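Local coordinates for protein prenylcyclase (Actinoplanes teichomyceticus, PDB 6IJ1) that probably acts as a prenylcyclase or related prenyl-transferring enzyme on an isoprenoid substrate, although its exact reaction is not defined, at residues Arg121-His124 and Leu128-Thr131; Gly273-His278 and Leu334-Thr339; Val294-Thr299 and Ala315-Ile320. All coordinates share one frame; numbering follows the deposited sequence.

Contact 1: Arg121-His124 and Leu128-Thr131; sequences RHVH and LVST
The backbones of Val123 and Val129 pair as a single antiparallel beta bridge in the loop between helix 112-121 and helix 134-141. They form a non-hydrogen-bonded pair, with one backbone bond on either side. Ser130 N donates to His122 O at 2.9 Å, and His124 N donates to Leu128 O at 2.8 Å. The second bond is nearly straight, with an angle of 167° at the hydrogen.

The tight part lies at His122 and Ser130, both buried. The His122 ring lies beside its own backbone N (chi1 -66°), which brings its CD2 corner to residues 128-131. Ser130 O sits near the ring plane at the edge, 3.3 Å from His122 CD2. The ring is held by ND1, which bonds Phe118 O. His122 CB also packs against Val129 CG1 at 3.8 Å. Ser130 OG stands between its backbone N and carbonyl carbon (chi1 61°) and bonds Tyr132 O.

On the looser side, at His124 and Leu128, both residues are partly exposed to solvent. The backbones stay close, with His124 CB 3.3 Å from Leu128 O, but the side chains diverge. The Leu128 side chain runs away from residues 121-124 toward Thr161 of helix 158-164. Val123 also turns its side chain away, to His175 and Val176 of helix 173-182, and its CG2 is still 4.2 Å from Val129 CG2. The loop is thus tied to two helices beside the bridge. His124 NE2 bonds Cys154 O. Ser130 CB comes to the ring obliquely, 3.8 Å from His124 NE2.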
loop_
_atom_site.group_PDB
_atom_site.type_symbol
_atom_site.label_atom_id
_atom_site.label_comp_id
_atom_site.label_asym_id
_atom_site.label_seq_id
_atom_site.Cartn_x
_atom_site.Cartn_y
_atom_site.Cartn_z
ATOM N N ARG A 121 -2.641 -18.611 -5.942
ATOM C CA ARG A 121 -1.535 -19.424 -5.448
ATOM C C ARG A 121 -0.999 -18.928 -4.118
ATOM O O ARG A 121 -0.381 -19.731 -3.384
ATOM C CB ARG A 121 -0.418 -19.453 -6.489
ATOM C CG ARG A 121 -0.835 -20.259 -7.699
ATOM C CD ARG A 121 0.243 -20.208 -8.776
ATOM N NE ARG A 121 1.422 -20.910 -8.291
ATOM C CZ ARG A 121 2.398 -21.355 -9.072
ATOM N NH1 ARG A 121 3.436 -21.984 -8.535
ATOM N NH2 ARG A 121 2.333 -21.169 -10.386
ATOM N N HIS A 122 -1.238 -17.637 -3.782
ATOM C CA HIS A 122 -0.668 -17.057 -2.554
ATOM C C HIS A 122 -1.628 -17.123 -1.393
ATOM O O HIS A 122 -1.307 -16.697 -0.291
ATOM C CB HIS A 122 -0.229 -15.577 -2.805
ATOM C CG HIS A 122 0.888 -15.449 -3.771
ATOM N ND1 HIS A 122 0.765 -15.745 -5.107
ATOM C CD2 HIS A 122 2.183 -15.101 -3.568
ATOM C CE1 HIS A 122 1.943 -15.569 -5.699
ATOM N NE2 HIS A 122 2.817 -15.143 -4.783
ATOM N N VAL A 123 -2.810 -17.739 -1.579
ATOM C CA VAL A 123 -3.805 -17.813 -0.510
ATOM C C VAL A 123 -3.545 -19.008 0.388
ATOM O O VAL A 123 -3.472 -20.159 -0.092
ATOM C CB VAL A 123 -5.209 -17.887 -1.097
ATOM C CG1 VAL A 123 -6.260 -18.086 0.028
ATOM C CG2 VAL A 123 -5.489 -16.636 -1.901
ATOM N N HIS A 124 -3.360 -18.749 1.665
ATOM C CA HIS A 124 -3.113 -19.777 2.669
ATOM C C HIS A 124 -4.426 -20.351 3.212
ATOM O O HIS A 124 -5.533 -19.781 3.064
ATOM C CB HIS A 124 -2.298 -19.207 3.842
ATOM C CG HIS A 124 -0.810 -19.204 3.606
ATOM N ND1 HIS A 124 -0.060 -20.365 3.598
ATOM C CD2 HIS A 124 0.074 -18.192 3.440
ATOM C CE1 HIS A 124 1.211 -20.067 3.385
ATOM N NE2 HIS A 124 1.316 -18.759 3.272
ATOM N N LEU A 128 -5.150 -15.848 4.986
ATOM C CA LEU A 128 -4.199 -14.793 4.641
ATOM C C LEU A 128 -3.479 -15.071 3.332
ATOM O O LEU A 128 -3.350 -16.213 2.864
ATOM C CB LEU A 128 -3.167 -14.623 5.737
ATOM C CG LEU A 128 -3.805 -14.248 7.084
ATOM C CD1 LEU A 128 -2.663 -14.058 8.104
ATOM C CD2 LEU A 128 -4.695 -13.014 7.003
ATOM N N VAL A 129 -3.005 -13.987 2.717
ATOM C CA VAL A 129 -2.288 -13.999 1.460
ATOM C C VAL A 129 -0.816 -13.731 1.730
ATOM O O VAL A 129 -0.485 -12.776 2.446
ATOM C CB VAL A 129 -2.855 -12.938 0.508
ATOM C CG1 VAL A 129 -2.158 -12.956 -0.812
ATOM C CG2 VAL A 129 -4.385 -13.168 0.278
ATOM N N SER A 130 0.054 -14.593 1.204
ATOM C CA SER A 130 1.476 -14.346 1.352
ATOM C C SER A 130 1.975 -13.438 0.241
ATOM O O SER A 130 1.432 -13.390 -0.857
ATOM C CB SER A 130 2.296 -15.643 1.322
ATOM O OG SER A 130 2.127 -16.333 0.079
ATOM N N THR A 131 3.133 -12.783 0.494
ATOM C CA THR A 131 3.693 -11.965 -0.572
ATOM C C THR A 131 4.304 -12.827 -1.693
ATOM O O THR A 131 4.260 -12.453 -2.884
ATOM C CB THR A 131 4.757 -11.039 0.050
ATOM O OG1 THR A 131 4.102 -10.201 0.996
ATOM C CG2 THR A 131 5.402 -10.148 -0.991
#

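Contact 2: Gly273-His278 and Leu334-Thr339; sequences GWLTRH and LQALRT
Two helical segments, 273-278 and 334-339, run at 132° to each other, and their axes come no closer than 10.8 Å. No hydrogen bond crosses between them. The contact is small and apolar. Leu275 and Leu337 point toward each other and carry most of it.

Leu337 reaches across with its CD2 methyl, which lies 4.2 Å from Leu275 CB. Its CG lies anti to the carbonyl carbon (chi1 -73°) and CD1 continues the extended chain (chi2 179°), so CD2 is the branch turned to the other helix. The same methyl lies 4.3 Å from Thr276 OG1, so it sits against two neighbouring residues there. Thr276 OG1 has its polar partner in its own helix, the carbonyl of Ala272. Leu275 CD1 reaches Ala336 CB, one residue before Leu337, at 4.5 Å. These are loose van der Waals distances. Other helices complete the packing. Leu337 also touches Ala13 and Val14 of helix 10-23, and Ala336 touches Ala250 of helix 246-256.

This leucine and alanine packing between steeply inclined helices is consistent with the mainly helical, alpha/alpha-barrel-like folds of terpene cyclases and prenyltransferases.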
loop_
_atom_site.group_PDB
_atom_site.type_symbol
_atom_site.label_atom_id
_atom_site.label_comp_id
_atom_site.label_asym_id
_atom_site.label_seq_id
_atom_site.Cartn_x
_atom_site.Cartn_y
_atom_site.Cartn_z
ATOM N N GLY A 273 -6.285 19.228 7.633
ATOM C CA GLY A 273 -5.647 20.538 7.846
ATOM C C GLY A 273 -4.161 20.380 8.101
ATOM O O GLY A 273 -3.388 21.161 7.558
ATOM N N TRP A 274 -3.786 19.416 8.938
ATOM C CA TRP A 274 -2.356 19.171 9.172
ATOM C C TRP A 274 -1.650 18.830 7.860
ATOM O O TRP A 274 -0.591 19.397 7.524
ATOM C CB TRP A 274 -2.132 18.075 10.228
ATOM C CG TRP A 274 -0.673 17.937 10.649
ATOM C CD1 TRP A 274 -0.084 18.545 11.714
ATOM C CD2 TRP A 274 0.361 17.202 9.961
ATOM N NE1 TRP A 274 1.269 18.195 11.761
ATOM C CE2 TRP A 274 1.542 17.393 10.677
ATOM C CE3 TRP A 274 0.385 16.408 8.799
ATOM C CZ2 TRP A 274 2.755 16.806 10.283
ATOM C CZ3 TRP A 274 1.595 15.792 8.431
ATOM C CH2 TRP A 274 2.754 16.026 9.148
ATOM N N LEU A 275 -2.220 17.907 7.063
ATOM C CA LEU A 275 -1.619 17.593 5.768
ATOM C C LEU A 275 -1.521 18.816 4.876
ATOM O O LEU A 275 -0.482 19.018 4.229
ATOM C CB LEU A 275 -2.414 16.455 5.054
ATOM C CG LEU A 275 -2.284 15.141 5.791
ATOM C CD1 LEU A 275 -3.412 14.151 5.350
ATOM C CD2 LEU A 275 -0.917 14.517 5.605
ATOM N N THR A 276 -2.590 19.647 4.823
ATOM C CA THR A 276 -2.506 20.836 3.987
ATOM C C THR A 276 -1.410 21.798 4.447
ATOM O O THR A 276 -0.635 22.317 3.611
ATOM C CB THR A 276 -3.888 21.498 3.987
ATOM O OG1 THR A 276 -4.816 20.549 3.392
ATOM C CG2 THR A 276 -3.853 22.665 3.103
ATOM N N ARG A 277 -1.259 21.970 5.759
ATOM C CA ARG A 277 -0.288 22.914 6.295
ATOM C C ARG A 277 1.125 22.398 6.087
ATOM O O ARG A 277 2.074 23.201 6.048
ATOM C CB ARG A 277 -0.496 23.139 7.789
ATOM C CG ARG A 277 -1.713 23.970 8.110
ATOM C CD ARG A 277 -1.720 24.387 9.616
ATOM N NE ARG A 277 -1.482 23.320 10.585
ATOM C CZ ARG A 277 -2.446 22.496 11.032
ATOM N NH1 ARG A 277 -3.683 22.647 10.635
ATOM N NH2 ARG A 277 -2.149 21.579 11.936
ATOM N N HIS A 278 1.308 21.079 5.964
ATOM C CA HIS A 278 2.669 20.532 5.936
ATOM C C HIS A 278 3.117 20.104 4.535
ATOM O O HIS A 278 4.215 19.548 4.370
ATOM C CB HIS A 278 2.793 19.359 6.948
ATOM C CG HIS A 278 2.913 19.858 8.350
ATOM N ND1 HIS A 278 1.849 20.267 9.125
ATOM C CD2 HIS A 278 4.027 20.118 9.075
ATOM C CE1 HIS A 278 2.309 20.730 10.279
ATOM N NE2 HIS A 278 3.625 20.625 10.278
ATOM N N LEU A 334 -2.527 12.234 -1.169
ATOM C CA LEU A 334 -3.599 12.698 -2.067
ATOM C C LEU A 334 -4.832 11.816 -1.934
ATOM O O LEU A 334 -5.964 12.336 -1.973
ATOM C CB LEU A 334 -3.119 12.715 -3.517
ATOM C CG LEU A 334 -2.023 13.747 -3.777
ATOM C CD1 LEU A 334 -1.517 13.628 -5.221
ATOM C CD2 LEU A 334 -2.549 15.198 -3.554
ATOM N N GLN A 335 -4.646 10.498 -1.781
ATOM C CA GLN A 335 -5.828 9.636 -1.599
ATOM C C GLN A 335 -6.595 10.050 -0.350
ATOM O O GLN A 335 -7.848 10.130 -0.360
ATOM C CB GLN A 335 -5.356 8.169 -1.551
ATOM C CG GLN A 335 -6.506 7.132 -1.373
ATOM C CD GLN A 335 -7.204 6.885 -2.653
ATOM O OE1 GLN A 335 -6.590 6.457 -3.627
ATOM N NE2 GLN A 335 -8.485 7.171 -2.698
ATOM N N ALA A 336 -5.892 10.370 0.732
ATOM C CA ALA A 336 -6.574 10.811 1.947
ATOM C C ALA A 336 -7.270 12.144 1.740
ATOM O O ALA A 336 -8.359 12.352 2.282
ATOM C CB ALA A 336 -5.537 10.925 3.079
ATOM N N LEU A 337 -6.625 13.074 1.047
ATOM C CA LEU A 337 -7.263 14.402 0.878
ATOM C C LEU A 337 -8.545 14.259 0.055
ATOM O O LEU A 337 -9.515 14.939 0.368
ATOM C CB LEU A 337 -6.260 15.378 0.264
ATOM C CG LEU A 337 -5.163 15.824 1.225
ATOM C CD1 LEU A 337 -4.190 16.762 0.539
ATOM C CD2 LEU A 337 -5.754 16.476 2.462
ATOM N N ARG A 338 -8.537 13.379 -0.937
ATOM C CA ARG A 338 -9.751 13.154 -1.753
ATOM C C ARG A 338 -10.850 12.599 -0.843
ATOM O O ARG A 338 -11.982 13.049 -0.954
ATOM C CB ARG A 338 -9.426 12.220 -2.917
ATOM C CG ARG A 338 -10.642 11.746 -3.693
ATOM C CD ARG A 338 -10.958 12.694 -4.824
ATOM N NE ARG A 338 -11.274 14.051 -4.420
ATOM C CZ ARG A 338 -12.297 14.746 -4.900
ATOM N NH1 ARG A 338 -13.090 14.199 -5.801
ATOM N NH2 ARG A 338 -12.527 15.973 -4.467
ATOM N N THR A 339 -10.496 11.664 0.032
ATOM C CA THR A 339 -11.465 11.056 0.977
ATOM C C THR A 339 -12.027 12.130 1.914
ATOM O O THR A 339 -13.217 12.095 2.199
ATOM C CB THR A 339 -10.782 9.946 1.777
ATOM O OG1 THR A 339 -10.413 8.950 0.834
ATOM C CG2 THR A 339 -11.672 9.346 2.840
#

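Contact 3: Val294-Thr299 and Ala315-Ile320; sequences VLPWET and ACLGTI
Two beta turns meet here, at the ends of strands 291-292 and 319-321. Leu295 and Pro296 begin a type I turn that runs to Glu298. Leu317 and Gly318 are the middle residues of a type II turn from Cys316 to Thr319. The side-chain pairs are apolar, and no hydrogen bond crosses.

Leu295 makes its contacts mainly through its CD2 methyl. This methyl lies 3.6 Å from Gly318 N and 3.8 Å from Leu317 CB, so it sits over the peptide joining the two. Gly318 has no side chain to hold the methyl off. The Pro296 ring comes up beside Leu317, crossing its side chain at about a right angle, and Pro296 CD is 3.9 Å from Leu317 CD1. On the first turn, Glu298 N closes the turn on Leu295 O at 2.9 Å. The Trp297 ring lies with one face toward Leu295 CB.

Outside the pair, the backbone of Gly318 bonds those of Met293 and Thr308. The backbone of Pro296 bonds that of Trp153, and its ring touches Trp150. Gly318, with its positive phi (85°), fills the third place of a type II turn that leads into strand 319-321, the central strand of a small three-stranded mixed sheet.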
loop_
_atom_site.group_PDB
_atom_site.type_symbol
_atom_site.label_atom_id
_atom_site.label_comp_id
_atom_site.label_asym_id
_atom_site.label_seq_id
_atom_site.Cartn_x
_atom_site.Cartn_y
_atom_site.Cartn_z
ATOM N N VAL A 294 11.631 -7.005 6.087
ATOM C CA VAL A 294 11.748 -8.076 7.069
ATOM C C VAL A 294 12.720 -9.129 6.561
ATOM O O VAL A 294 12.790 -9.443 5.370
ATOM C CB VAL A 294 10.365 -8.721 7.288
ATOM C CG1 VAL A 294 10.399 -9.737 8.483
ATOM C CG2 VAL A 294 9.317 -7.649 7.648
ATOM N N LEU A 295 13.465 -9.704 7.495
ATOM C CA LEU A 295 14.395 -10.730 7.062
ATOM C C LEU A 295 13.607 -11.945 6.589
ATOM O O LEU A 295 12.581 -12.253 7.165
ATOM C CB LEU A 295 15.349 -11.121 8.198
ATOM C CG LEU A 295 16.347 -9.969 8.514
ATOM C CD1 LEU A 295 16.883 -10.190 9.919
ATOM C CD2 LEU A 295 17.398 -9.785 7.444
ATOM N N PRO A 296 14.118 -12.668 5.590
ATOM C CA PRO A 296 13.324 -13.741 4.944
ATOM C C PRO A 296 12.836 -14.834 5.875
ATOM O O PRO A 296 11.772 -15.433 5.618
ATOM C CB PRO A 296 14.294 -14.310 3.914
ATOM C CG PRO A 296 15.099 -13.083 3.508
ATOM C CD PRO A 296 15.244 -12.252 4.748
ATOM N N TRP A 297 13.563 -15.114 6.955
ATOM C CA TRP A 297 13.198 -16.166 7.877
ATOM C C TRP A 297 12.439 -15.638 9.056
ATOM O O TRP A 297 12.031 -16.413 9.930
ATOM C CB TRP A 297 14.511 -16.864 8.343
ATOM C CG TRP A 297 15.574 -15.880 8.878
ATOM C CD1 TRP A 297 15.746 -15.492 10.167
ATOM C CD2 TRP A 297 16.542 -15.180 8.118
ATOM N NE1 TRP A 297 16.801 -14.559 10.269
ATOM C CE2 TRP A 297 17.279 -14.357 9.009
ATOM C CE3 TRP A 297 16.845 -15.121 6.762
ATOM C CZ2 TRP A 297 18.320 -13.515 8.573
ATOM C CZ3 TRP A 297 17.891 -14.279 6.334
ATOM C CH2 TRP A 297 18.606 -13.497 7.256
ATOM N N GLU A 298 12.185 -14.317 9.101
ATOM C CA GLU A 298 11.558 -13.723 10.259
ATOM C C GLU A 298 10.042 -13.699 10.098
ATOM O O GLU A 298 9.529 -13.193 9.088
ATOM C CB GLU A 298 12.088 -12.307 10.453
ATOM C CG GLU A 298 11.413 -11.563 11.509
ATOM C CD GLU A 298 11.652 -12.099 12.913
ATOM O OE1 GLU A 298 12.810 -11.981 13.418
ATOM O OE2 GLU A 298 10.721 -12.619 13.514
ATOM N N THR A 299 9.329 -14.298 11.061
ATOM C CA THR A 299 7.870 -14.289 11.056
ATOM C C THR A 299 7.266 -13.275 11.997
ATOM O O THR A 299 6.053 -13.050 11.969
ATOM C CB THR A 299 7.294 -15.666 11.414
ATOM O OG1 THR A 299 7.610 -15.963 12.778
ATOM C CG2 THR A 299 7.943 -16.708 10.554
ATOM N N ALA A 315 22.706 -4.932 1.892
ATOM C CA ALA A 315 22.172 -4.436 3.177
ATOM C C ALA A 315 20.683 -4.052 3.100
ATOM O O ALA A 315 20.202 -3.508 4.073
ATOM C CB ALA A 315 23.011 -3.282 3.649
ATOM N N CYS A 316 19.975 -4.347 2.010
ATOM C CA CYS A 316 18.530 -4.003 1.990
ATOM C C CYS A 316 17.759 -4.926 2.945
ATOM O O CYS A 316 16.785 -4.480 3.531
ATOM C CB CYS A 316 17.960 -3.990 0.576
ATOM S SG CYS A 316 17.661 -5.614 -0.166
ATOM N N LEU A 317 18.211 -6.161 3.131
ATOM C CA LEU A 317 17.491 -7.068 4.057
ATOM C C LEU A 317 17.701 -6.583 5.494
ATOM O O LEU A 317 18.833 -6.315 5.859
ATOM C CB LEU A 317 18.039 -8.492 3.922
ATOM C CG LEU A 317 17.801 -9.205 2.597
ATOM C CD1 LEU A 317 18.211 -10.669 2.704
ATOM C CD2 LEU A 317 16.356 -9.081 2.157
ATOM N N GLY A 318 16.635 -6.484 6.277
ATOM C CA GLY A 318 16.800 -6.109 7.670
ATOM C C GLY A 318 16.859 -4.614 7.871
ATOM O O GLY A 318 17.231 -4.165 8.960
ATOM N N THR A 319 16.483 -3.837 6.858
ATOM C CA THR A 319 16.543 -2.384 6.936
ATOM C C THR A 319 15.124 -1.813 6.925
ATOM O O THR A 319 14.195 -2.406 6.383
ATOM C CB THR A 319 17.369 -1.844 5.768
ATOM O OG1 THR A 319 17.952 -0.599 6.134
ATOM C CG2 THR A 319 16.510 -1.586 4.488
ATOM N N ILE A 320 15.000 -0.623 7.511
ATOM C CA ILE A 320 13.798 0.206 7.347
ATOM C C ILE A 320 14.110 1.240 6.287
ATOM O O ILE A 320 15.072 2.015 6.436
ATOM C CB ILE A 320 13.401 0.871 8.654
ATOM C CG1 ILE A 320 12.901 -0.183 9.613
ATOM C CG2 ILE A 320 12.265 1.909 8.389
ATOM C CD1 ILE A 320 12.862 0.321 11.060
#

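From the N terminus, contact 1 comes first. It pinches a very short loop between helix 112-121 and helix 134-141. The chain then runs through further helices to helix 265-278, where contact 2 opens. Contact 3 opens and closes before contact 2 is completed, so its loop lies wholly within the longer one. It joins the loop after strand 291-292 to the turn before strand 319-321. Helix 327-341 follows and closes contact 2, packing against helix 265-278. Contact 1 stands apart in series, and none of the three cross. Contact 2 lies on the opposite side of the chain's centre from both others. Contacts 1 and 3 are about 9 Å apart at their nearest atoms.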